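Local coordinates for probable intron-encoded endonuclease 1 (Wickerhamomyces canadensis, PDB 6X1J), which cleaves DNA as a LAGLIDADG homing endonuclease that takes part in intron homing in the mitochondrial 21S rRNA gene, at residues K26-L32 against F107-F112; K9-L13 against D79-S84; I35-I41 against Y135-S140. All coordinates share one frame; numbering follows the deposited sequence.

How the contacts relate
Contacts 1 and 2 lie outward, with centres about 19 and 21 Å from the centre of the chain, whereas contact 3 lies only about 9 Å from it. All three are partly buried. The outer two are loop against loop, and each carries a DNA phosphate of chain C; contact 3 joins helix 34-45 to the start of helix 138-148, about 10 Å from the nucleic acid at its nearest atom. Both outer contacts place a lysine ammonium on backbone carbonyls; contact 1 adds an imidazole bridge and contact 2 a salt bridge, while contact 3 mixes hydroxyl bonds with water bridges. A backbone hydrogen bond links Phe107 N with Tyr81 O, and Glu80 OE1 hydrogen-bonds Gln36 NE2.

Contact 1: residues K26-L32 against F107-F112; sequences KKQWTTL and FEHKAF. With nucleotides of chain C.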
# COMPACT_ATOMS: atom_id res chain seq x y z
N LYS A 26 -17.73 12.10 -11.04
CA LYS A 26 -16.23 12.11 -11.16
C LYS A 26 -15.64 13.51 -11.29
O LYS A 26 -14.56 13.74 -10.73
CB LYS A 26 -15.78 11.29 -12.36
CG LYS A 26 -16.02 9.82 -12.13
CD LYS A 26 -15.55 8.99 -13.26
CE LYS A 26 -15.99 7.57 -13.03
NZ LYS A 26 -15.38 6.65 -14.00
N LYS A 27 -16.31 14.43 -12.00
CA LYS A 27 -15.77 15.80 -12.24
C LYS A 27 -15.77 16.58 -10.92
O LYS A 27 -15.22 17.71 -10.88
CB LYS A 27 -16.60 16.58 -13.26
CG LYS A 27 -17.09 15.82 -14.48
CD LYS A 27 -17.71 16.76 -15.50
CE LYS A 27 -18.55 16.08 -16.55
NZ LYS A 27 -17.83 14.93 -17.15
N GLN A 28 -16.36 16.04 -9.85
CA GLN A 28 -16.33 16.69 -8.51
C GLN A 28 -14.91 16.54 -7.93
O GLN A 28 -14.64 17.16 -6.86
CB GLN A 28 -17.44 16.12 -7.61
CG GLN A 28 -18.82 16.74 -7.84
CD GLN A 28 -20.00 15.87 -7.46
OE1 GLN A 28 -21.16 16.25 -7.65
NE2 GLN A 28 -19.74 14.68 -6.96
N TRP A 29 -14.05 15.76 -8.60
CA TRP A 29 -12.64 15.49 -8.19
C TRP A 29 -11.72 15.43 -9.41
O TRP A 29 -12.04 14.68 -10.36
CB TRP A 29 -12.56 14.17 -7.39
CG TRP A 29 -13.15 14.36 -6.03
CD1 TRP A 29 -12.61 15.04 -4.98
CD2 TRP A 29 -14.48 14.00 -5.65
NE1 TRP A 29 -13.50 15.07 -3.94
CE2 TRP A 29 -14.66 14.46 -4.33
CE3 TRP A 29 -15.51 13.31 -6.30
CZ2 TRP A 29 -15.85 14.25 -3.63
CZ3 TRP A 29 -16.69 13.11 -5.61
CH2 TRP A 29 -16.85 13.58 -4.30
N THR A 30 -10.56 16.06 -9.30
CA THR A 30 -9.51 16.13 -10.36
C THR A 30 -8.18 15.52 -9.85
O THR A 30 -7.67 14.65 -10.53
CB THR A 30 -9.41 17.57 -10.89
OG1 THR A 30 -9.00 18.44 -9.84
CG2 THR A 30 -10.71 18.13 -11.41
N THR A 31 -7.63 15.92 -8.69
CA THR A 31 -6.31 15.39 -8.19
C THR A 31 -6.45 14.72 -6.79
O THR A 31 -7.31 15.14 -6.00
CB THR A 31 -5.25 16.50 -8.23
OG1 THR A 31 -5.66 17.53 -7.35
CG2 THR A 31 -5.07 17.10 -9.61
N LEU A 32 -5.59 13.74 -6.47
CA LEU A 32 -5.56 13.16 -5.10
C LEU A 32 -5.12 14.27 -4.15
O LEU A 32 -4.36 15.13 -4.58
CB LEU A 32 -4.61 11.96 -5.02
CG LEU A 32 -5.02 10.78 -5.90
CD1 LEU A 32 -4.04 9.63 -5.78
CD2 LEU A 32 -6.45 10.32 -5.60
N PHE A 107 -13.43 3.22 -8.75
CA PHE A 107 -13.68 3.32 -10.21
C PHE A 107 -12.40 3.85 -10.89
O PHE A 107 -11.55 4.40 -10.21
CB PHE A 107 -14.94 4.16 -10.50
CG PHE A 107 -15.04 5.49 -9.78
CD1 PHE A 107 -14.12 6.49 -10.01
CD2 PHE A 107 -16.12 5.76 -8.96
CE1 PHE A 107 -14.22 7.71 -9.37
CE2 PHE A 107 -16.24 6.99 -8.33
CZ PHE A 107 -15.28 7.96 -8.52
N GLU A 108 -12.32 3.74 -12.22
CA GLU A 108 -11.30 4.45 -13.05
C GLU A 108 -11.43 5.96 -12.81
O GLU A 108 -12.55 6.45 -12.69
CB GLU A 108 -11.51 4.15 -14.53
CG GLU A 108 -11.38 2.67 -14.84
CD GLU A 108 -11.68 2.33 -16.28
OE1 GLU A 108 -11.79 3.30 -17.09
OE2 GLU A 108 -11.81 1.11 -16.58
N HIS A 109 -10.32 6.66 -12.73
CA HIS A 109 -10.28 8.13 -12.57
C HIS A 109 -8.86 8.61 -12.84
O HIS A 109 -7.91 8.03 -12.28
CB HIS A 109 -10.77 8.58 -11.20
CG HIS A 109 -11.13 10.03 -11.15
ND1 HIS A 109 -10.19 11.03 -11.22
CD2 HIS A 109 -12.32 10.65 -10.96
CE1 HIS A 109 -10.78 12.20 -11.07
NE2 HIS A 109 -12.09 12.01 -10.91
N LYS A 110 -8.79 9.68 -13.63
CA LYS A 110 -7.59 10.43 -14.07
C LYS A 110 -6.70 10.78 -12.87
O LYS A 110 -5.50 10.84 -13.05
CB LYS A 110 -8.09 11.69 -14.80
CG LYS A 110 -7.03 12.60 -15.40
CD LYS A 110 -7.62 13.86 -16.05
CE LYS A 110 -6.98 14.20 -17.37
NZ LYS A 110 -7.30 13.20 -18.42
N ALA A 111 -7.26 11.05 -11.70
CA ALA A 111 -6.51 11.40 -10.47
C ALA A 111 -5.46 10.32 -10.14
O ALA A 111 -4.42 10.71 -9.61
CB ALA A 111 -7.46 11.67 -9.33
N PHE A 112 -5.66 9.06 -10.54
CA PHE A 112 -4.77 7.90 -10.25
C PHE A 112 -3.67 7.76 -11.32
O PHE A 112 -2.72 6.96 -11.09
CB PHE A 112 -5.57 6.60 -10.08
CG PHE A 112 -6.56 6.60 -8.93
CD1 PHE A 112 -6.15 6.78 -7.62
CD2 PHE A 112 -7.93 6.43 -9.16
CE1 PHE A 112 -7.07 6.81 -6.57
CE2 PHE A 112 -8.84 6.47 -8.11
CZ PHE A 112 -8.41 6.69 -6.82
P DA C 7 -16.07 2.75 -13.84
OP1 DA C 7 -16.56 4.14 -13.99
OP2 DA C 7 -14.57 2.50 -13.76
O5' DA C 7 -16.81 2.08 -12.60
C5' DA C 7 -18.14 2.48 -12.21
C4' DA C 7 -18.87 1.28 -11.65
O4' DA C 7 -18.94 0.26 -12.68
C3' DA C 7 -18.20 0.61 -10.44
O3' DA C 7 -19.19 0.44 -9.40
C2' DA C 7 -17.53 -0.62 -11.05
C1' DA C 7 -18.41 -0.97 -12.24
N9 DA C 7 -17.68 -1.55 -13.37
C8 DA C 7 -16.52 -1.03 -13.91
N7 DA C 7 -16.06 -1.73 -14.92
C5 DA C 7 -16.97 -2.76 -15.06
C6 DA C 7 -17.06 -3.83 -15.97
N6 DA C 7 -16.16 -4.03 -16.94
N1 DA C 7 -18.09 -4.69 -15.85
C2 DA C 7 -18.98 -4.48 -14.88
N3 DA C 7 -19.02 -3.50 -13.97
C4 DA C 7 -17.98 -2.66 -14.12
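On the DNA-binding surface of this LAGLIDADG fold, Lys26 and His109 join the type I turn 26-29, which leads from helix 20-26 toward helix 34-45, to the loop that follows strand 98-105. The carbonyl of Lys26 is gripped twice. Trp29 N closes the turn on it from one face of the carbonyl plane, and His109 NE2 comes from the opposite face at 3.0 Å from Lys26 O. The imidazole bond is fairly straight (163° at the hydrogen), with the acceptor lying in the ring plane. At the other ring nitrogen, Ala111 N donates to His109 ND1 over 3.0 Å, again in plane. One nitrogen gives and the other receives, which would suit a neutral ring protonated at NE2, and the two bonds together fix its rotation. Trp29 O also lies at this edge, but its placement is doubtful.

The Lys26 side chain runs extended beyond CG, sliding past the Phe107 ring in the opposite sense. Its CE sits 4.0 Å from the Phe107 ring centroid, 23° off the normal, a CH-pi contact over one face. Beyond the ring, Lys26 NZ donates to Glu108 O at 3.1 Å and to OP1 of DA7 of chain C at 2.8 Å. Glu108 N holds OP2 of the same nucleotide at 3.0 Å, so both segments grip one phosphate, a backbone N-H beside a lysine ammonium. The Glu108 side chain passes beside OP2 as well, and its OE1 accepts from Lys57 N.

Toward helix 34-45 the contact becomes apolar. The Leu32 and Phe112 side chains cross at about a right angle, and Leu40 of that helix touches both. Leu32 CD2 approaches Phe112 CE1 to 3.7 Å and the CB of Ala111 to 4.1 Å.

Contact 2: residues K9-L13 against D79-S84; sequences KKDLL and DEYVIS. With nucleotides of chain C.
The carbonyl plane of Asp79 has a donor on each face: Lys9 NZ, 65° out of the plane, and on the opposite side Val82 N, whose bond closes the 3-10 turn 79-81 between helix 68-77 and strand 87-92 of the LAGLIDADG fold. In that turn the Tyr81 ring has Glu80 CB against one face and meets the rings of Phe112 and His109 edge-to-face. Lys9 comes from the N-terminal loop. Its chain leaves with CG anti to the backbone N (chi1 -177°) and then bends at chi3 (76°), which swings the ammonium into the turn. Two carbonyl oxygens accept from Lys9 NZ, Asp79 O at 2.9 Å and Val82 O at 3.0 Å, the latter met nearly along the C=O axis. Asp79 OD1, 3.0 Å from Lys9 NZ, pairs with it as a salt bridge and probably balances its charge.

Farther along the loop, Leu12 CB packs on Ile83 CD1, and Ile83 CG2 lies against the backbone CA of Leu13; Leu12 also touches Ile22 and Tyr25 of helix 20-26. Ser84 OG donates to OP1 of DC8 of chain C. Beside it, Leu13 CD1 lies 3.9 Å from Ser84 OG.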
# COMPACT_ATOMS: atom_id res chain seq x y z
N LYS A 9 -22.70 10.28 -3.58
CA LYS A 9 -22.18 8.95 -4.01
C LYS A 9 -23.21 7.86 -3.69
O LYS A 9 -23.24 6.85 -4.42
CB LYS A 9 -20.85 8.67 -3.30
CG LYS A 9 -20.14 7.38 -3.68
CD LYS A 9 -18.89 7.14 -2.85
CE LYS A 9 -19.19 6.68 -1.44
NZ LYS A 9 -17.96 6.57 -0.63
N LYS A 10 -23.96 8.06 -2.59
CA LYS A 10 -25.15 7.26 -2.17
C LYS A 10 -25.96 6.82 -3.40
O LYS A 10 -26.29 5.62 -3.49
CB LYS A 10 -26.05 8.11 -1.26
CG LYS A 10 -26.09 7.75 0.22
CD LYS A 10 -27.40 7.08 0.64
CE LYS A 10 -27.26 5.62 1.04
NZ LYS A 10 -26.97 5.48 2.48
N ASP A 11 -26.23 7.77 -4.30
CA ASP A 11 -27.14 7.63 -5.47
C ASP A 11 -26.51 6.74 -6.55
O ASP A 11 -27.26 6.14 -7.34
CB ASP A 11 -27.52 9.02 -6.01
CG ASP A 11 -28.20 9.94 -4.99
OD1 ASP A 11 -28.98 9.42 -4.16
OD2 ASP A 11 -27.96 11.16 -5.03
N LEU A 12 -25.18 6.63 -6.59
CA LEU A 12 -24.48 5.86 -7.66
C LEU A 12 -24.63 4.35 -7.38
O LEU A 12 -24.42 3.55 -8.32
CB LEU A 12 -23.01 6.28 -7.72
CG LEU A 12 -22.72 7.60 -8.43
CD1 LEU A 12 -23.68 8.71 -8.00
CD2 LEU A 12 -21.29 8.03 -8.19
N LEU A 13 -24.98 3.98 -6.15
CA LEU A 13 -24.95 2.57 -5.68
C LEU A 13 -25.92 1.69 -6.50
O LEU A 13 -27.15 1.84 -6.32
CB LEU A 13 -25.30 2.54 -4.19
CG LEU A 13 -25.34 1.15 -3.54
CD1 LEU A 13 -24.08 0.34 -3.86
CD2 LEU A 13 -25.54 1.28 -2.04
N ASP A 79 -12.42 7.50 0.06
CA ASP A 79 -13.91 7.37 0.16
C ASP A 79 -14.61 7.76 -1.17
O ASP A 79 -15.32 6.88 -1.77
CB ASP A 79 -14.42 8.21 1.34
CG ASP A 79 -15.83 7.80 1.71
OD1 ASP A 79 -16.08 6.56 1.74
OD2 ASP A 79 -16.66 8.72 1.89
N GLU A 80 -14.37 8.98 -1.66
CA GLU A 80 -14.94 9.53 -2.92
C GLU A 80 -14.92 8.50 -4.05
O GLU A 80 -15.79 8.58 -4.89
CB GLU A 80 -14.06 10.58 -3.60
CG GLU A 80 -13.67 11.77 -2.76
CD GLU A 80 -12.49 11.59 -1.84
OE1 GLU A 80 -11.41 12.13 -2.13
OE2 GLU A 80 -12.68 10.97 -0.82
N TYR A 81 -13.85 7.72 -4.18
CA TYR A 81 -13.51 6.98 -5.42
C TYR A 81 -14.09 5.57 -5.37
O TYR A 81 -13.94 4.84 -6.38
CB TYR A 81 -11.98 6.94 -5.67
CG TYR A 81 -11.35 8.30 -5.86
CD1 TYR A 81 -11.36 8.91 -7.11
CD2 TYR A 81 -10.77 8.99 -4.81
CE1 TYR A 81 -10.80 10.16 -7.30
CE2 TYR A 81 -10.23 10.25 -4.98
CZ TYR A 81 -10.25 10.84 -6.23
OH TYR A 81 -9.73 12.09 -6.43
N VAL A 82 -14.68 5.21 -4.22
CA VAL A 82 -15.16 3.84 -3.87
C VAL A 82 -16.68 3.86 -3.61
O VAL A 82 -17.10 4.42 -2.55
CB VAL A 82 -14.46 3.26 -2.62
CG1 VAL A 82 -14.88 1.81 -2.41
CG2 VAL A 82 -12.94 3.38 -2.72
N ILE A 83 -17.45 3.26 -4.52
CA ILE A 83 -18.94 3.36 -4.56
C ILE A 83 -19.51 2.34 -3.57
O ILE A 83 -20.39 2.71 -2.79
CB ILE A 83 -19.42 3.12 -6.01
CG1 ILE A 83 -19.17 4.35 -6.89
CG2 ILE A 83 -20.88 2.70 -6.08
CD1 ILE A 83 -19.48 4.13 -8.35
N SER A 84 -19.02 1.09 -3.63
CA SER A 84 -19.55 -0.10 -2.89
C SER A 84 -18.63 -0.43 -1.72
O SER A 84 -17.40 -0.29 -1.79
CB SER A 84 -19.70 -1.31 -3.80
OG SER A 84 -20.61 -1.07 -4.86
P DC C 8 -18.92 -0.48 -8.10
OP1 DC C 8 -19.93 -0.11 -7.08
OP2 DC C 8 -17.50 -0.42 -7.74
O5' DC C 8 -19.04 -1.95 -8.69
C5' DC C 8 -20.30 -2.55 -8.70
C4' DC C 8 -20.19 -3.95 -9.23
O4' DC C 8 -19.34 -4.01 -10.40
C3' DC C 8 -19.61 -4.96 -8.24
O3' DC C 8 -20.45 -6.10 -8.14
C2' DC C 8 -18.28 -5.37 -8.85
C1' DC C 8 -18.59 -5.21 -10.31
N1 DC C 8 -17.43 -5.08 -11.19
C2 DC C 8 -17.26 -6.01 -12.22
O2 DC C 8 -18.09 -6.92 -12.35
N3 DC C 8 -16.19 -5.91 -13.03
C4 DC C 8 -15.30 -4.93 -12.84
N4 DC C 8 -14.27 -4.86 -13.67
C5 DC C 8 -15.45 -3.97 -11.80
C6 DC C 8 -16.52 -4.08 -11.01

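Contact 3: residues I35-I41 against Y135-S140; sequences IQEETLI and YITERS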
# COMPACT_ATOMS: atom_id res chain seq x y z
N ILE A 35 -2.78 13.80 1.41
CA ILE A 35 -2.92 12.59 2.27
C ILE A 35 -3.09 11.36 1.40
O ILE A 35 -2.41 10.33 1.64
CB ILE A 35 -4.07 12.73 3.27
CG1 ILE A 35 -3.72 13.74 4.36
CG2 ILE A 35 -4.43 11.35 3.83
CD1 ILE A 35 -4.81 13.98 5.37
N GLN A 36 -3.97 11.44 0.42
CA GLN A 36 -4.28 10.27 -0.45
C GLN A 36 -3.03 9.90 -1.23
O GLN A 36 -2.78 8.69 -1.42
CB GLN A 36 -5.43 10.62 -1.37
CG GLN A 36 -6.75 10.67 -0.62
CD GLN A 36 -7.87 11.36 -1.37
OE1 GLN A 36 -7.67 12.19 -2.26
NE2 GLN A 36 -9.08 10.97 -1.01
N GLU A 37 -2.28 10.91 -1.68
CA GLU A 37 -1.16 10.67 -2.60
C GLU A 37 -0.12 9.89 -1.80
O GLU A 37 0.34 8.87 -2.32
CB GLU A 37 -0.61 11.99 -3.17
CG GLU A 37 0.51 11.80 -4.16
CD GLU A 37 1.36 13.04 -4.39
OE1 GLU A 37 0.77 14.14 -4.49
OE2 GLU A 37 2.62 12.92 -4.46
N GLU A 38 0.20 10.38 -0.60
CA GLU A 38 1.29 9.85 0.28
C GLU A 38 0.86 8.49 0.79
O GLU A 38 1.69 7.57 0.78
CB GLU A 38 1.67 10.81 1.40
CG GLU A 38 2.27 12.11 0.87
CD GLU A 38 2.57 13.17 1.91
OE1 GLU A 38 2.65 12.85 3.12
OE2 GLU A 38 2.74 14.34 1.51
N THR A 39 -0.41 8.32 1.18
CA THR A 39 -0.94 6.99 1.54
C THR A 39 -0.68 6.03 0.36
O THR A 39 -0.19 4.90 0.55
CB THR A 39 -2.44 7.07 1.89
OG1 THR A 39 -2.62 7.94 3.02
CG2 THR A 39 -2.97 5.70 2.18
N LEU A 40 -1.05 6.46 -0.83
CA LEU A 40 -1.17 5.57 -2.01
C LEU A 40 0.26 5.19 -2.44
O LEU A 40 0.46 4.07 -2.95
CB LEU A 40 -1.91 6.31 -3.12
CG LEU A 40 -1.97 5.57 -4.46
CD1 LEU A 40 -2.45 4.14 -4.29
CD2 LEU A 40 -2.86 6.27 -5.46
N ILE A 41 1.22 6.07 -2.23
CA ILE A 41 2.63 5.72 -2.58
C ILE A 41 3.04 4.51 -1.72
O ILE A 41 3.67 3.57 -2.25
CB ILE A 41 3.56 6.93 -2.41
CG1 ILE A 41 3.34 7.91 -3.56
CG2 ILE A 41 5.02 6.52 -2.26
CD1 ILE A 41 3.63 9.34 -3.17
N TYR A 135 9.03 11.74 -3.18
CA TYR A 135 7.62 11.26 -2.98
C TYR A 135 7.39 10.57 -1.63
O TYR A 135 6.32 10.83 -1.09
CB TYR A 135 7.15 10.32 -4.10
CG TYR A 135 7.14 11.00 -5.44
CD1 TYR A 135 6.05 11.75 -5.87
CD2 TYR A 135 8.25 10.93 -6.28
CE1 TYR A 135 6.06 12.40 -7.10
CE2 TYR A 135 8.28 11.58 -7.50
CZ TYR A 135 7.18 12.31 -7.92
OH TYR A 135 7.23 12.92 -9.14
N ILE A 136 8.30 9.69 -1.17
CA ILE A 136 8.04 8.89 0.07
C ILE A 136 8.12 9.80 1.30
O ILE A 136 9.16 10.36 1.55
CB ILE A 136 8.99 7.70 0.15
CG1 ILE A 136 8.68 6.68 -0.94
CG2 ILE A 136 8.92 7.10 1.54
CD1 ILE A 136 9.45 5.38 -0.84
N THR A 137 7.03 9.95 2.05
CA THR A 137 7.04 10.60 3.38
C THR A 137 6.88 9.51 4.48
O THR A 137 6.72 8.32 4.17
CB THR A 137 5.96 11.71 3.44
OG1 THR A 137 4.68 11.09 3.53
CG2 THR A 137 6.02 12.62 2.22
N GLU A 138 6.96 9.90 5.73
CA GLU A 138 6.69 8.97 6.87
C GLU A 138 5.27 8.39 6.76
O GLU A 138 5.15 7.17 7.03
CB GLU A 138 6.82 9.68 8.22
CG GLU A 138 8.20 10.24 8.49
CD GLU A 138 8.36 11.68 8.08
OE1 GLU A 138 7.55 12.17 7.22
OE2 GLU A 138 9.31 12.30 8.59
N ARG A 139 4.26 9.16 6.26
CA ARG A 139 2.91 8.60 6.05
C ARG A 139 3.04 7.43 5.06
O ARG A 139 2.53 6.34 5.39
CB ARG A 139 1.90 9.69 5.65
CG ARG A 139 0.46 9.20 5.52
CD ARG A 139 -0.52 10.29 5.03
NE ARG A 139 -0.73 11.34 6.01
CZ ARG A 139 -1.70 11.35 6.93
NH1 ARG A 139 -2.55 10.32 7.01
NH2 ARG A 139 -1.77 12.36 7.78
N SER A 140 3.74 7.62 3.93
CA SER A 140 3.97 6.57 2.90
C SER A 140 4.66 5.37 3.57
O SER A 140 4.23 4.21 3.31
CB SER A 140 4.82 7.03 1.68
OG SER A 140 4.41 8.29 1.15
O HOH W 1 0.31 13.55 4.81
O HOH W 2 -3.67 8.38 5.45
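Glu38 and Thr137 cross at about a right angle where helix 34-45 meets the start of helix 138-148, the two LAGLIDADG helices, which run toward the potassium ligands Gly46, Asp47, Asp147 and Asp148. Thr137, the N-cap, donates through OG1 to Glu38 OE1 at 2.7 Å, coming from above the carboxylate plane. Ser140 OG donates to Glu38 O at 2.8 Å and accepts from Thr137 N, one half of a capping box. Arg139 crosses Ile35 with its guanidinium lying flat, Ile35 CG1 over its centre at 4.0 Å. A bend at chi3 (-68°) turns the guanidinium over Ile35, where one water bridges Arg139 NE to Glu38 OE1 and another links Arg139 NH1 to Thr39 OG1. At the far end, Ile41 CD1 packs on Tyr135 CB at 3.8 Å, and Glu37 OE2 lies at the edge of the Tyr135 ring.

Replacing Glu38 by alanine would probably leave Thr137 OG1 and the bridging water without their acceptor and Lys34 without its salt-bridge partner. Glu38 OE1 thus takes a direct hydroxyl bond from the N-cap residue and a water-carried link to Arg139, so its charge probably acts on both without a direct salt bridge to the arginine.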